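Local coordinates for hypothetical UPF0334 kinase-like protein AQ_1292 (Aquifex aeolicus, PDB 1YE8) that hydrolyses nucleoside triphosphates such as ATP, GTP, CTP, TTP and UTP to the diphosphates, and has no kinase activity, at residues P9-T14 against L160-R165; V21-K26 against I168-L173; I49-G54 against I85-R90; I104-G109 against V134-I139. One frame throughout, in Å; residues are numbered along the deposited sequence.

The four contacts illustrate how a P-loop NTPase of the RecA type ties distant chain segments into one domain. Contacts 1 and 2 share helix 13-24, their centres about 15 Å apart: contact 1 pairs its start with the loop before helix 168-175, contact 2 its end with that helix; their segments alternate along the chain. Contacts 3 and 4 are nested inside the loops these close, one after the other, with helix 77-97 running on into strand 102-105. Contact 4 joins neighbouring strands of the parallel sheet and touches the phosphate-binding loop of contact 1, about 13 Å away between centres. Contact 3, about 24 Å from contact 1, lies across the chain's centre and brings in the antiparallel sheet.

Contact 1 of 4, residues P9-T14 against L160-R165; sequences PGVGKT and LTPENR. With NA (sodium ion), chain C; MG (magnesium ion), chain B; PO4 (phosphate ion), chain E.
Val11, Gly12 and Lys13 bend round a bound phosphate and present their outer side to Leu160, Pro162 and Arg165. Gly10 leads in, its N giving a hydrogen bond to phosphate O4 at 2.8 Å. Val11 then wedges into the opposite loop: CG2, anti to the backbone N (with CG1 at chi1 77°), sits 3.7 Å from Thr161 CA and also meets Leu160 O and Pro162 CD. Val11 O takes a hydrogen bond from Arg165 NH1 at 3.0 Å, within the guanidinium plane, while one face of that group lies on Pro162 CA. An alanine in place of Arg165 would probably leave Val11 O without this donor and uncover Pro162. At Gly12, the helix N-cap, Leu160 CD2 rests 3.5 Å from the carbonyl O, and Gly12 N turns inward to phosphate O3. Lys13 N reaches the same O3 at 2.7 Å; its side chain, bent at chi3 and chi4, brings NZ to the sodium ion, which Glu8 O also binds. Thr14 N bonds phosphate O1, and Thr14 OG1 ligates the magnesium ion at 2.1 Å. Backbone amides wrapped round a phosphate, followed by Lys-Thr at a helix start, are the hallmark of the Walker A P-loop.

Contact 2 of 4, residues V21-K26 against I168-L173; sequences VERLGK and ILEDIL
Arg23 reaches across from helix 13-24 to Glu170 and Leu173 of helix 168-175, two helices lying side by side on the parallel sheet of this RecA-like fold. Both terminal nitrogens of the guanidinium grip one oxygen. Arg23 NH2 donates to Glu170 OE2 at 2.9 Å. Arg23 NH1 donates to the same Glu170 OE2 at 3.1 Å, the NH2 bond being the straighter. The acceptor lies in the guanidinium plane, and NH2 meets it on the syn lone pair. The two flat groups are themselves turned 34° apart. Glu170 OE1, the other carboxylate oxygen, forms a salt bridge with Arg178, so the carboxylate is shared between two arginines and is likely to be stabilised as the anion. Where helix 13-24 ends, Gly25 N still donates to Val21 O at 3.0 Å before positive phi turns the chain away, and Lys26 O accepts from Lys101 NZ. Leucines pack around the salt bridge: Leu169 CD2 comes to 3.8 Å from Arg23 NH1, and Leu24 CD2 meets Leu173 CD2 more loosely. Leu173 CD1 fits under the bend of the arginine chain, reaching CB and CG, and lies over the centre of one guanidinium face, 3.4 Å from Arg23 CZ.

Contact 3 of 4, residues I49-G54 against I85-R90; sequences IITTEG and IPILER
Glu53 and Arg90 meet at the exposed side of this contact, with Ile87 beneath them against Thr51 and Thr52. Arg90 NH1 donates to Glu53 OE2 at 3.0 Å in a nearly straight hydrogen bond, 163° at the hydrogen, that is part of a salt bridge. The acceptor stays close to the guanidinium plane, whereas NH1 approaches from above the carboxylate plane. Further in, Ile87 CG2 touches Thr51 CG2 at 4.1 Å, and Ile87 CD1 lies 4.2 Å from Thr52 OG1 and near Glu53 CG. In the next shell, Arg90 is extended from CG to NE, CG being anti to the backbone N, and its NE is held in a salt bridge by Glu94 one turn further along the helix. A leucine in place of Arg90 would probably leave Glu53 and Glu94 without the cation between them and the Glu53 carboxylate freer to turn. Glu53 itself is set by the backbone: its N donates to Thr51 OG1 at 3.1 Å, an ST turn, inside a type I turn closed by Gly54 N on Thr51 O. Thr52 OG1 accepts from Gly30 N. The whole is a beta hairpin, strands 46-51 and 56-61 of the antiparallel sheet, with its turn packed against helix 77-97.

Contact 4 of 4, residues I104-G109 against V134-I139; sequences IIDEIG and VATIPI
Ile104 and Val134 stand side by side, pointing the same way, with Ile104 CD1 4.1 Å from Val134 CB. On the other face of the sheet the methyl of Ala135 touches both Ile105 CB and the tip of Ile108, whose CD1 comes to 3.7 Å from Ala135 CB. The parallel strands are pinned by Ile105 N to Val134 O and Thr136 N to Ile105 O, and beyond them Ile108 N bonds Thr136 O at 2.9 Å. Between these bonds the peptide before Glu107 is cis, and Thr136 packs against the chain just after it. With OG1 set between its backbone N and carbonyl carbon (chi1 56°), Thr136 puts that oxygen 3.2 Å from Glu107 CA, beside Glu107 CB and CG. The same hydroxyl donates to Asp106 OD1 at 2.6 Å, on the anti lone pair. Further along, Pro138 CD fills the notch between Glu107 OE2, at 3.2 Å, and Ile108 O, at 3.3 Å. Ile137 CG2 packs on Ile108 CB; Ile108 O, with Pro138 CD and Ile137 CG2 beside it, is buried and has no hydrogen-bonding partner in the model. Asp106 OD2 is hydrogen-bonded to Thr14 OG1, a ligand of the magnesium ion. An acidic pair after a run of hydrophobic residues, at the end of a core strand facing the P-loop, is consistent with a Walker B motif, as in other P-loop NTPases.

Contact 1 of 4, residues P9-T14 against L160-R165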
# COMPACT_ATOMS: atom_id res chain seq x y z
N PRO A 9 7.15 -7.10 -10.04
CA PRO A 9 5.96 -7.89 -9.71
C PRO A 9 6.40 -9.27 -9.24
O PRO A 9 7.27 -9.87 -9.87
CB PRO A 9 5.23 -8.00 -11.05
CG PRO A 9 5.69 -6.85 -11.84
CD PRO A 9 7.10 -6.57 -11.42
N GLY A 10 5.85 -9.76 -8.12
CA GLY A 10 6.14 -11.09 -7.64
C GLY A 10 7.34 -11.22 -6.72
O GLY A 10 7.56 -12.30 -6.16
N VAL A 11 8.09 -10.13 -6.51
CA VAL A 11 9.30 -10.19 -5.69
C VAL A 11 9.02 -10.37 -4.18
O VAL A 11 9.89 -10.82 -3.45
CB VAL A 11 10.25 -8.98 -5.94
CG1 VAL A 11 9.74 -7.72 -5.25
CG2 VAL A 11 11.67 -9.32 -5.50
N GLY A 12 7.82 -9.99 -3.74
CA GLY A 12 7.46 -10.16 -2.34
C GLY A 12 7.14 -8.90 -1.56
O GLY A 12 7.30 -8.88 -0.34
N LYS A 13 6.67 -7.85 -2.24
CA LYS A 13 6.34 -6.59 -1.56
C LYS A 13 5.21 -6.75 -0.54
O LYS A 13 5.35 -6.31 0.60
CB LYS A 13 6.00 -5.48 -2.55
CG LYS A 13 7.15 -5.13 -3.51
CD LYS A 13 6.95 -3.82 -4.24
CE LYS A 13 5.72 -3.76 -5.12
NZ LYS A 13 5.92 -4.51 -6.38
N THR A 14 4.12 -7.40 -0.93
CA THR A 14 3.01 -7.67 0.00
C THR A 14 3.47 -8.53 1.18
O THR A 14 3.13 -8.25 2.32
CB THR A 14 1.86 -8.36 -0.73
OG1 THR A 14 1.38 -7.48 -1.77
CG2 THR A 14 0.65 -8.58 0.20
N LEU A 160 13.17 -3.70 -3.35
CA LEU A 160 13.13 -5.05 -2.80
C LEU A 160 13.54 -6.03 -3.88
O LEU A 160 13.03 -5.96 -5.01
CB LEU A 160 11.71 -5.37 -2.32
CG LEU A 160 11.57 -6.66 -1.52
CD1 LEU A 160 12.38 -6.59 -0.22
CD2 LEU A 160 10.11 -6.94 -1.21
N THR A 161 14.46 -6.94 -3.54
CA THR A 161 14.98 -7.93 -4.50
C THR A 161 15.06 -9.31 -3.86
O THR A 161 14.98 -9.43 -2.64
CB THR A 161 16.39 -7.55 -4.98
OG1 THR A 161 17.29 -7.65 -3.86
CG2 THR A 161 16.48 -6.09 -5.42
N PRO A 162 15.28 -10.36 -4.66
CA PRO A 162 15.51 -11.69 -4.07
C PRO A 162 16.73 -11.72 -3.14
O PRO A 162 16.75 -12.56 -2.23
CB PRO A 162 15.70 -12.58 -5.30
CG PRO A 162 14.97 -11.84 -6.40
CD PRO A 162 15.30 -10.40 -6.14
N GLU A 163 17.68 -10.81 -3.34
CA GLU A 163 18.94 -10.79 -2.57
C GLU A 163 18.89 -9.99 -1.27
O GLU A 163 19.79 -10.13 -0.43
CB GLU A 163 20.06 -10.23 -3.44
CG GLU A 163 20.45 -11.13 -4.60
CD GLU A 163 19.54 -10.97 -5.81
OE1 GLU A 163 18.83 -9.94 -5.92
OE2 GLU A 163 19.52 -11.88 -6.64
N ASN A 164 17.88 -9.13 -1.10
CA ASN A 164 17.73 -8.39 0.16
C ASN A 164 16.42 -8.70 0.90
O ASN A 164 16.22 -8.26 2.03
CB ASN A 164 17.96 -6.88 -0.03
CG ASN A 164 16.84 -6.20 -0.83
OD1 ASN A 164 15.79 -6.79 -1.08
ND2 ASN A 164 17.08 -4.97 -1.23
N ARG A 165 15.54 -9.45 0.24
CA ARG A 165 14.26 -9.95 0.75
C ARG A 165 14.28 -10.37 2.22
O ARG A 165 13.40 -9.99 3.02
CB ARG A 165 13.89 -11.17 -0.12
CG ARG A 165 12.48 -11.64 -0.06
CD ARG A 165 11.99 -12.07 -1.41
NE ARG A 165 12.63 -13.29 -1.89
CZ ARG A 165 12.50 -13.75 -3.13
NH1 ARG A 165 11.76 -13.08 -4.00
NH2 ARG A 165 13.11 -14.87 -3.50
NA NA C . 6.15 -6.82 -6.48
MG MG B . 1.82 -7.30 -3.82
P PO4 E . 4.71 -8.84 -4.74
O1 PO4 E . 3.79 -8.09 -3.80
O2 PO4 E . 5.08 -10.21 -4.27
O3 PO4 E . 5.97 -8.02 -4.87
O4 PO4 E . 4.06 -8.95 -6.10
O HOH W 1 -0.21 -7.09 -3.98
O HOH W 2 2.20 -5.47 -3.74
O HOH W 3 1.73 -9.69 -3.73
O HOH W 4 3.47 -5.59 -6.02

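Contact 2 of 4, residues V21-K26 against I168-L173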
# COMPACT_ATOMS: atom_id res chain seq x y z
N VAL A 21 3.52 -5.45 9.29
CA VAL A 21 2.26 -5.33 10.04
C VAL A 21 2.29 -6.21 11.29
O VAL A 21 1.92 -5.75 12.39
CB VAL A 21 1.06 -5.65 9.14
CG1 VAL A 21 -0.23 -5.84 9.96
CG2 VAL A 21 0.88 -4.56 8.08
N GLU A 22 2.73 -7.46 11.14
CA GLU A 22 2.74 -8.36 12.29
C GLU A 22 3.68 -7.83 13.37
O GLU A 22 3.36 -7.83 14.56
CB GLU A 22 3.11 -9.78 11.88
CG GLU A 22 3.06 -10.76 13.05
CD GLU A 22 3.29 -12.20 12.65
OE1 GLU A 22 4.46 -12.61 12.46
OE2 GLU A 22 2.28 -12.94 12.54
N ARG A 23 4.86 -7.38 12.96
CA ARG A 23 5.81 -6.82 13.91
C ARG A 23 5.32 -5.58 14.62
O ARG A 23 5.56 -5.39 15.81
CB ARG A 23 7.15 -6.57 13.24
CG ARG A 23 7.89 -7.86 12.94
CD ARG A 23 8.49 -8.55 14.18
NE ARG A 23 9.66 -7.81 14.64
CZ ARG A 23 10.88 -7.98 14.14
NH1 ARG A 23 11.08 -8.85 13.17
NH2 ARG A 23 11.89 -7.25 14.61
N LEU A 24 4.64 -4.70 13.88
CA LEU A 24 4.13 -3.46 14.44
C LEU A 24 2.90 -3.64 15.34
O LEU A 24 2.62 -2.76 16.16
CB LEU A 24 3.82 -2.47 13.31
CG LEU A 24 5.01 -1.84 12.57
CD1 LEU A 24 4.47 -1.03 11.41
CD2 LEU A 24 5.86 -0.96 13.48
N GLY A 25 2.17 -4.74 15.20
CA GLY A 25 1.00 -4.96 16.04
C GLY A 25 -0.04 -3.87 15.89
O GLY A 25 -0.39 -3.48 14.78
N LYS A 26 -0.50 -3.34 17.01
CA LYS A 26 -1.58 -2.36 17.03
C LYS A 26 -1.13 -1.01 16.48
O LYS A 26 -1.95 -0.11 16.27
CB LYS A 26 -2.13 -2.21 18.46
CG LYS A 26 -2.87 -3.45 18.97
CD LYS A 26 -3.31 -3.23 20.41
CE LYS A 26 -4.31 -4.29 20.87
NZ LYS A 26 -3.78 -5.07 22.03
N ILE A 168 16.09 -7.27 4.74
CA ILE A 168 15.65 -5.87 4.75
C ILE A 168 14.69 -5.47 5.89
O ILE A 168 14.64 -4.30 6.28
CB ILE A 168 15.08 -5.48 3.35
CG1 ILE A 168 15.02 -3.96 3.19
CG2 ILE A 168 13.72 -6.14 3.12
CD1 ILE A 168 16.35 -3.30 2.82
N LEU A 169 13.95 -6.43 6.42
CA LEU A 169 12.97 -6.14 7.47
C LEU A 169 13.52 -5.34 8.66
O LEU A 169 12.90 -4.36 9.07
CB LEU A 169 12.25 -7.42 7.94
CG LEU A 169 11.19 -7.28 9.03
CD1 LEU A 169 10.03 -6.38 8.56
CD2 LEU A 169 10.66 -8.65 9.41
N GLU A 170 14.67 -5.74 9.21
CA GLU A 170 15.23 -5.07 10.38
C GLU A 170 15.69 -3.63 10.13
O GLU A 170 15.57 -2.75 11.01
CB GLU A 170 16.35 -5.91 11.02
CG GLU A 170 15.89 -7.22 11.66
CD GLU A 170 14.77 -7.07 12.69
OE1 GLU A 170 14.61 -6.00 13.32
OE2 GLU A 170 14.06 -8.07 12.89
N ASP A 171 16.22 -3.38 8.93
CA ASP A 171 16.58 -2.03 8.51
C ASP A 171 15.34 -1.12 8.60
O ASP A 171 15.39 -0.03 9.19
CB ASP A 171 17.16 -2.04 7.08
CG ASP A 171 18.39 -2.93 6.95
OD1 ASP A 171 19.08 -3.17 7.97
OD2 ASP A 171 18.74 -3.45 5.87
N ILE A 172 14.24 -1.62 8.02
CA ILE A 172 12.96 -0.90 8.02
C ILE A 172 12.45 -0.68 9.45
O ILE A 172 12.12 0.45 9.82
CB ILE A 172 11.91 -1.67 7.16
CG1 ILE A 172 12.32 -1.64 5.68
CG2 ILE A 172 10.50 -1.08 7.35
CD1 ILE A 172 11.47 -2.54 4.77
N LEU A 173 12.42 -1.75 10.24
CA LEU A 173 11.89 -1.66 11.61
C LEU A 173 12.69 -0.75 12.54
O LEU A 173 12.11 -0.07 13.38
CB LEU A 173 11.66 -3.05 12.22
CG LEU A 173 10.57 -3.88 11.54
CD1 LEU A 173 10.52 -5.25 12.17
CD2 LEU A 173 9.18 -3.23 11.62

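Contact 3 of 4, residues I49-G54 against I85-R90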
# COMPACT_ATOMS: atom_id res chain seq x y z
N ILE A 49 -8.34 -6.81 -1.47
CA ILE A 49 -7.87 -5.88 -0.43
C ILE A 49 -8.14 -6.53 0.92
O ILE A 49 -9.22 -7.11 1.14
CB ILE A 49 -8.54 -4.46 -0.56
CG1 ILE A 49 -8.09 -3.56 0.60
CG2 ILE A 49 -10.06 -4.56 -0.68
CD1 ILE A 49 -8.40 -2.08 0.40
N ILE A 50 -7.16 -6.49 1.82
CA ILE A 50 -7.29 -7.03 3.17
C ILE A 50 -6.86 -5.91 4.11
O ILE A 50 -5.75 -5.40 3.98
CB ILE A 50 -6.41 -8.27 3.35
CG1 ILE A 50 -6.80 -9.34 2.30
CG2 ILE A 50 -6.55 -8.80 4.79
CD1 ILE A 50 -6.16 -10.72 2.47
N THR A 51 -7.73 -5.50 5.04
CA THR A 51 -7.35 -4.47 5.98
C THR A 51 -6.69 -5.02 7.23
O THR A 51 -6.73 -6.22 7.50
CB THR A 51 -8.52 -3.58 6.39
OG1 THR A 51 -9.37 -4.32 7.30
CG2 THR A 51 -9.40 -3.18 5.17
N THR A 52 -6.09 -4.13 8.02
CA THR A 52 -5.54 -4.51 9.30
C THR A 52 -6.62 -4.93 10.31
O THR A 52 -6.26 -5.40 11.40
CB THR A 52 -4.72 -3.36 9.89
OG1 THR A 52 -5.45 -2.13 9.75
CG2 THR A 52 -3.40 -3.18 9.12
N GLU A 53 -7.90 -4.80 9.97
CA GLU A 53 -9.00 -5.33 10.80
C GLU A 53 -9.56 -6.63 10.26
O GLU A 53 -10.55 -7.15 10.78
CB GLU A 53 -10.12 -4.30 10.98
CG GLU A 53 -9.72 -3.07 11.75
CD GLU A 53 -9.15 -3.34 13.14
OE1 GLU A 53 -9.42 -4.43 13.75
OE2 GLU A 53 -8.42 -2.47 13.64
N GLY A 54 -8.92 -7.17 9.23
CA GLY A 54 -9.34 -8.46 8.69
C GLY A 54 -10.51 -8.40 7.73
O GLY A 54 -11.04 -9.44 7.33
N ILE A 85 -11.06 3.28 1.71
CA ILE A 85 -11.20 4.67 2.13
C ILE A 85 -11.42 4.80 3.65
O ILE A 85 -10.70 5.56 4.31
CB ILE A 85 -12.24 5.44 1.28
CG1 ILE A 85 -11.85 5.37 -0.21
CG2 ILE A 85 -12.36 6.89 1.76
CD1 ILE A 85 -10.45 5.95 -0.56
N PRO A 86 -12.38 4.06 4.23
CA PRO A 86 -12.58 4.23 5.66
C PRO A 86 -11.36 3.81 6.48
O PRO A 86 -11.05 4.49 7.46
CB PRO A 86 -13.83 3.40 5.97
CG PRO A 86 -14.08 2.57 4.78
CD PRO A 86 -13.40 3.20 3.61
N ILE A 87 -10.66 2.74 6.10
CA ILE A 87 -9.50 2.36 6.91
C ILE A 87 -8.36 3.38 6.79
O ILE A 87 -7.68 3.66 7.78
CB ILE A 87 -9.04 0.90 6.64
CG1 ILE A 87 -8.13 0.42 7.78
CG2 ILE A 87 -8.30 0.76 5.33
CD1 ILE A 87 -8.87 0.17 9.11
N LEU A 88 -8.18 3.99 5.61
CA LEU A 88 -7.14 5.01 5.49
C LEU A 88 -7.52 6.31 6.18
O LEU A 88 -6.66 6.98 6.74
CB LEU A 88 -6.75 5.26 4.03
CG LEU A 88 -5.93 4.15 3.35
CD1 LEU A 88 -5.35 4.66 2.03
CD2 LEU A 88 -4.80 3.59 4.22
N GLU A 89 -8.81 6.68 6.15
CA GLU A 89 -9.23 7.89 6.86
C GLU A 89 -9.01 7.72 8.36
O GLU A 89 -8.54 8.64 9.05
CB GLU A 89 -10.70 8.23 6.57
CG GLU A 89 -10.97 8.61 5.12
CD GLU A 89 -10.72 10.07 4.77
OE1 GLU A 89 -10.10 10.80 5.57
OE2 GLU A 89 -11.12 10.49 3.66
N ARG A 90 -9.35 6.54 8.88
CA ARG A 90 -9.08 6.21 10.28
C ARG A 90 -7.57 6.23 10.57
O ARG A 90 -7.12 6.84 11.54
CB ARG A 90 -9.65 4.84 10.64
CG ARG A 90 -9.26 4.37 12.01
CD ARG A 90 -9.76 2.98 12.37
NE ARG A 90 -8.91 2.50 13.44
CZ ARG A 90 -8.73 1.25 13.77
NH1 ARG A 90 -9.39 0.27 13.13
NH2 ARG A 90 -7.88 0.98 14.75

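Contact 4 of 4, residues I104-G109 against V134-I139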
# COMPACT_ATOMS: atom_id res chain seq x y z
N ILE A 104 -0.51 1.92 6.65
CA ILE A 104 -0.08 0.84 5.75
C ILE A 104 -0.84 0.92 4.43
O ILE A 104 -2.07 0.91 4.43
CB ILE A 104 -0.34 -0.55 6.39
CG1 ILE A 104 0.28 -0.63 7.80
CG2 ILE A 104 0.11 -1.66 5.46
CD1 ILE A 104 1.81 -0.56 7.88
N ILE A 105 -0.12 1.04 3.30
CA ILE A 105 -0.79 1.19 2.00
C ILE A 105 -0.10 0.30 0.96
O ILE A 105 0.89 0.71 0.33
CB ILE A 105 -0.78 2.67 1.50
CG1 ILE A 105 -1.13 3.67 2.62
CG2 ILE A 105 -1.75 2.82 0.31
CD1 ILE A 105 -1.11 5.13 2.16
N ASP A 106 -0.62 -0.91 0.75
CA ASP A 106 -0.09 -1.79 -0.31
C ASP A 106 -1.29 -2.11 -1.20
O ASP A 106 -2.20 -2.83 -0.77
CB ASP A 106 0.52 -3.06 0.31
CG ASP A 106 0.78 -4.14 -0.71
OD1 ASP A 106 1.54 -3.89 -1.68
OD2 ASP A 106 0.27 -5.28 -0.61
N GLU A 107 -1.34 -1.60 -2.43
CA GLU A 107 -0.28 -0.95 -3.17
C GLU A 107 -0.80 0.37 -3.74
O GLU A 107 -1.98 0.49 -4.12
CB GLU A 107 0.15 -1.88 -4.32
CG GLU A 107 1.27 -1.32 -5.18
CD GLU A 107 2.00 -2.34 -6.02
OE1 GLU A 107 1.77 -3.56 -5.91
OE2 GLU A 107 2.83 -1.93 -6.82
N ILE A 108 0.08 1.35 -3.85
CA ILE A 108 -0.21 2.52 -4.65
C ILE A 108 0.13 2.15 -6.09
O ILE A 108 1.19 2.51 -6.63
CB ILE A 108 0.55 3.77 -4.15
CG1 ILE A 108 0.30 3.97 -2.64
CG2 ILE A 108 0.14 5.03 -4.95
CD1 ILE A 108 1.17 4.98 -2.01
N GLY A 109 -0.79 1.41 -6.73
CA GLY A 109 -0.56 0.85 -8.04
C GLY A 109 -1.68 1.19 -9.01
O GLY A 109 -2.66 1.85 -8.64
N VAL A 134 4.12 3.13 5.69
CA VAL A 134 4.78 2.11 4.86
C VAL A 134 3.89 1.89 3.64
O VAL A 134 2.72 1.52 3.79
CB VAL A 134 4.98 0.78 5.61
CG1 VAL A 134 5.52 -0.31 4.68
CG2 VAL A 134 5.91 0.99 6.80
N ALA A 135 4.44 2.14 2.45
CA ALA A 135 3.64 2.04 1.22
C ALA A 135 4.45 1.32 0.16
O ALA A 135 5.69 1.33 0.20
CB ALA A 135 3.21 3.40 0.71
N THR A 136 3.77 0.69 -0.79
CA THR A 136 4.45 0.07 -1.91
C THR A 136 4.04 0.76 -3.20
O THR A 136 2.91 1.28 -3.34
CB THR A 136 4.08 -1.42 -2.02
OG1 THR A 136 2.66 -1.55 -2.12
CG2 THR A 136 4.51 -2.16 -0.76
N ILE A 137 4.96 0.75 -4.16
CA ILE A 137 4.70 1.22 -5.52
C ILE A 137 5.34 0.28 -6.51
O ILE A 137 6.35 -0.37 -6.20
CB ILE A 137 5.23 2.68 -5.77
CG1 ILE A 137 6.73 2.79 -5.45
CG2 ILE A 137 4.38 3.70 -5.02
CD1 ILE A 137 7.31 4.13 -5.84
N PRO A 138 4.79 0.22 -7.72
CA PRO A 138 5.42 -0.58 -8.77
C PRO A 138 6.76 0.01 -9.17
O PRO A 138 7.08 1.17 -8.87
CB PRO A 138 4.39 -0.55 -9.92
CG PRO A 138 3.48 0.56 -9.62
CD PRO A 138 3.55 0.89 -8.17
N ILE A 139 7.58 -0.82 -9.82
CA ILE A 139 8.93 -0.39 -10.22
C ILE A 139 8.93 0.52 -11.45
O ILE A 139 9.88 1.25 -11.69
CB ILE A 139 9.85 -1.63 -10.40
CG1 ILE A 139 11.34 -1.25 -10.40
CG2 ILE A 139 9.49 -2.41 -11.66
CD1 ILE A 139 11.86 -0.68 -9.07